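Local coordinates for oxidoreductase, NAD-binding/iron-sulfur cluster-binding protein (Nitratireductor pacificus pht-3B, PDB 6ZXU), which acts as a catabolic reductive dehalogenase, carrying cobalamin and two [4Fe-4S] clusters and probably using them to remove halogens from organic substrates, at residues 156-161 / 282-287. Residues are numbered along the deposited sequence; the frame is centred on the assembly and turned at random.
Sequences AGEAGA and PLHMGR
Glu158 meets Pro282 through one carboxylate oxygen, and the pair illustrates how a small loop-to-loop contact can be part direct packing and part water. On the close side OE2 of Glu158 rests 3.7 Å from CB of Pro282, the side chain and the proline ring crossing at about a right angle. The same oxygen lies near the plane of the His284 imidazole, at its edge, 4.5 Å from CD2. Reach comes from the torsions: CG of Glu158 stands anti to its carbonyl carbon (chi1 -61°), and the chain runs extended beyond it.

The contact joins the loop between strand 142-149 and helix 161-164 to the one between helix 274-278 and strand 294-295. In the first, Glu158 opens a type II turn, closed by Ala161 N to Glu158 O, with Gly160 at positive phi and at the N-cap of helix 161-164. In the second, Pro282 leads into a short 3-10 segment, 283-285, held by Met285 N to Pro282 O and Gly286 N to Leu283 O.

The other oxygen works at a looser, hydrated seam. The amides of Leu283 and His284 each give a hydrogen bond, both 2.9 Å long, the first from N to water 2 and the second from N to water 1. Both waters donate to OE1 of Glu158, water 1 weakly and water 2 at a modelled 2.5 Å, a length too short to be trusted closely. OE1 thus reaches the N-terminal amides of the 3-10 segment through two waters, which would probably suit its negative charge, while Glu155 N holds OE1 directly from its own loop. Helix 376-390 lies against both loops, touching Ala159 through Arg378 and Ala382, His284 through Glu381 and the buried Leu283 through Tyr388.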
ATOM      1  N   ALA A 156     -19.889  20.155   5.875  1.00 43.51           N
ATOM      2  CA  ALA A 156     -20.293  20.814   7.113  1.00 43.18           C
ATOM      3  C   ALA A 156     -21.225  19.933   7.960  1.00 37.62           C
ATOM      4  O   ALA A 156     -22.190  19.345   7.447  1.00 41.36           O
ATOM      5  CB  ALA A 156     -21.003  22.128   6.797  1.00 48.54           C
ATOM      6  N   GLY A 157     -20.899  19.805   9.232  1.00 35.14           N
ATOM      7  CA  GLY A 157     -21.758  19.020  10.089  1.00 36.19           C
ATOM      8  C   GLY A 157     -21.493  17.527  10.068  1.00 39.51           C
ATOM      9  O   GLY A 157     -22.066  16.820  10.881  1.00 35.12           O
ATOM     10  N   GLU A 158     -20.613  17.030   9.167  1.00 33.31           N
ATOM     11  CA  GLU A 158     -20.232  15.630   9.203  1.00 31.50           C
ATOM     12  C   GLU A 158     -19.208  15.413  10.294  1.00 27.69           C
ATOM     13  O   GLU A 158     -18.445  16.295  10.653  1.00 27.48           O
ATOM     14  CB  GLU A 158     -19.690  15.151   7.844  1.00 29.50           C
ATOM     15  CG  GLU A 158     -20.653  15.234   6.691  1.00 40.25           C
ATOM     16  CD  GLU A 158     -20.228  14.328   5.493  1.00 47.13           C
ATOM     17  OE1 GLU A 158     -19.071  14.498   4.948  1.00 42.98           O
ATOM     18  OE2 GLU A 158     -21.098  13.493   5.054  1.00 47.60           O
ATOM     19  N   ALA A 159     -19.183  14.194  10.799  1.00 30.18           N
ATOM     20  CA  ALA A 159     -18.237  13.845  11.836  1.00 26.87           C
ATOM     21  C   ALA A 159     -16.792  14.049  11.302  1.00 29.29           C
ATOM     22  O   ALA A 159     -16.453  13.686  10.150  1.00 23.94           O
ATOM     23  CB  ALA A 159     -18.463  12.419  12.296  1.00 27.70           C
ATOM     24  N   GLY A 160     -15.975  14.694  12.131  1.00 28.93           N
ATOM     25  CA  GLY A 160     -14.582  14.980  11.792  1.00 28.87           C
ATOM     26  C   GLY A 160     -14.299  16.185  10.921  1.00 27.05           C
ATOM     27  O   GLY A 160     -13.104  16.464  10.633  1.00 26.85           O
ATOM     28  N   ALA A 161     -15.320  16.950  10.551  1.00 25.66           N
ATOM     29  CA  ALA A 161     -15.069  18.143   9.767  1.00 26.37           C
ATOM     30  C   ALA A 161     -14.056  19.114  10.463  1.00 27.34           C
ATOM     31  O   ALA A 161     -13.118  19.638   9.810  1.00 27.22           O
ATOM     32  CB  ALA A 161     -16.372  18.802   9.391  1.00 29.18           C
ATOM     33  N   PRO A 282     -20.735  10.279   0.990  1.00 24.68           N
ATOM     34  CA  PRO A 282     -20.061  10.771   2.139  1.00 21.08           C
ATOM     35  C   PRO A 282     -18.607  10.228   2.221  1.00 22.34           C
ATOM     36  O   PRO A 282     -18.351   9.068   1.901  1.00 19.30           O
ATOM     37  CB  PRO A 282     -20.885  10.229   3.310  1.00 24.46           C
ATOM     38  CG  PRO A 282     -22.221   9.984   2.736  1.00 23.05           C
ATOM     39  CD  PRO A 282     -21.976   9.559   1.329  1.00 23.48           C
ATOM     40  N   LEU A 283     -17.672  11.093   2.611  1.00 20.76           N
ATOM     41  CA  LEU A 283     -16.276  10.748   2.645  1.00 19.38           C
ATOM     42  C   LEU A 283     -16.088   9.502   3.547  1.00 20.74           C
ATOM     43  O   LEU A 283     -15.301   8.600   3.233  1.00 17.39           O
ATOM     44  CB  LEU A 283     -15.448  11.924   3.115  1.00 21.63           C
ATOM     45  CG  LEU A 283     -13.944  11.738   3.288  1.00 21.20           C
ATOM     46  CD1 LEU A 283     -13.358  11.322   1.973  1.00 23.34           C
ATOM     47  CD2 LEU A 283     -13.240  12.965   3.829  1.00 22.01           C
ATOM     48  N   HIS A 284     -16.840   9.415   4.635  1.00 18.80           N
ATOM     49  CA  HIS A 284     -16.657   8.290   5.529  1.00 19.21           C
ATOM     50  C   HIS A 284     -17.028   6.938   4.975  1.00 17.11           C
ATOM     51  O   HIS A 284     -16.680   5.906   5.559  1.00 18.41           O
ATOM     52  CB  HIS A 284     -17.385   8.480   6.871  1.00 20.57           C
ATOM     53  CG  HIS A 284     -18.869   8.513   6.758  1.00 24.26           C
ATOM     54  ND1 HIS A 284     -19.643   7.364   6.773  1.00 27.70           N
ATOM     55  CD2 HIS A 284     -19.730   9.550   6.656  1.00 24.66           C
ATOM     56  CE1 HIS A 284     -20.912   7.686   6.614  1.00 23.93           C
ATOM     57  NE2 HIS A 284     -20.986   9.008   6.553  1.00 27.68           N
ATOM     58  N   MET A 285     -17.665   6.906   3.832  1.00 18.22           N
ATOM     59  CA  MET A 285     -18.050   5.638   3.196  1.00 17.44           C
ATOM     60  C   MET A 285     -16.994   5.023   2.271  1.00 20.52           C
ATOM     61  O   MET A 285     -17.212   3.893   1.740  1.00 18.99           O
ATOM     62  CB  MET A 285     -19.343   5.807   2.439  1.00 17.85           C
ATOM     63  CG  MET A 285     -20.527   5.989   3.425  1.00 26.28           C
ATOM     64  SD  MET A 285     -22.036   6.170   2.526  1.00 41.79           S
ATOM     65  CE  MET A 285     -22.345   4.500   1.942  1.00 44.62           C
ATOM     66  N   GLY A 286     -15.905   5.729   1.998  1.00 17.39           N
ATOM     67  CA  GLY A 286     -14.870   5.195   1.151  1.00 18.64           C
ATOM     68  C   GLY A 286     -15.301   5.214  -0.299  1.00 19.38           C
ATOM     69  O   GLY A 286     -16.435   5.511  -0.627  1.00 18.94           O
ATOM     70  N   ARG A 287     -14.399   4.820  -1.167  1.00 18.94           N
ATOM     71  CA  ARG A 287     -14.660   4.806  -2.572  1.00 20.65           C
ATOM     72  C   ARG A 287     -15.344   3.549  -3.032  1.00 20.92           C
ATOM     73  O   ARG A 287     -16.147   3.567  -3.954  1.00 21.77           O
ATOM     74  CB  ARG A 287     -13.371   5.045  -3.341  1.00 22.39           C
ATOM     75  CG  ARG A 287     -13.633   5.266  -4.787  1.00 36.34           C
ATOM     76  CD  ARG A 287     -12.450   5.931  -5.550  1.00 42.79           C
ATOM     77  NE  ARG A 287     -11.298   5.030  -5.550  1.00 40.47           N
ATOM     78  CZ  ARG A 287     -11.225   3.856  -6.224  1.00 54.86           C
ATOM     79  NH1 ARG A 287     -12.225   3.364  -7.050  1.00 44.93           N
ATOM     80  NH2 ARG A 287     -10.099   3.162  -6.075  1.00 47.64           N
TER
HETATM   81  O   HOH W   1     -17.750  11.974   5.774  1.00 25.20           O
HETATM   82  O   HOH W   2     -18.544  13.910   2.572  1.00 31.35           O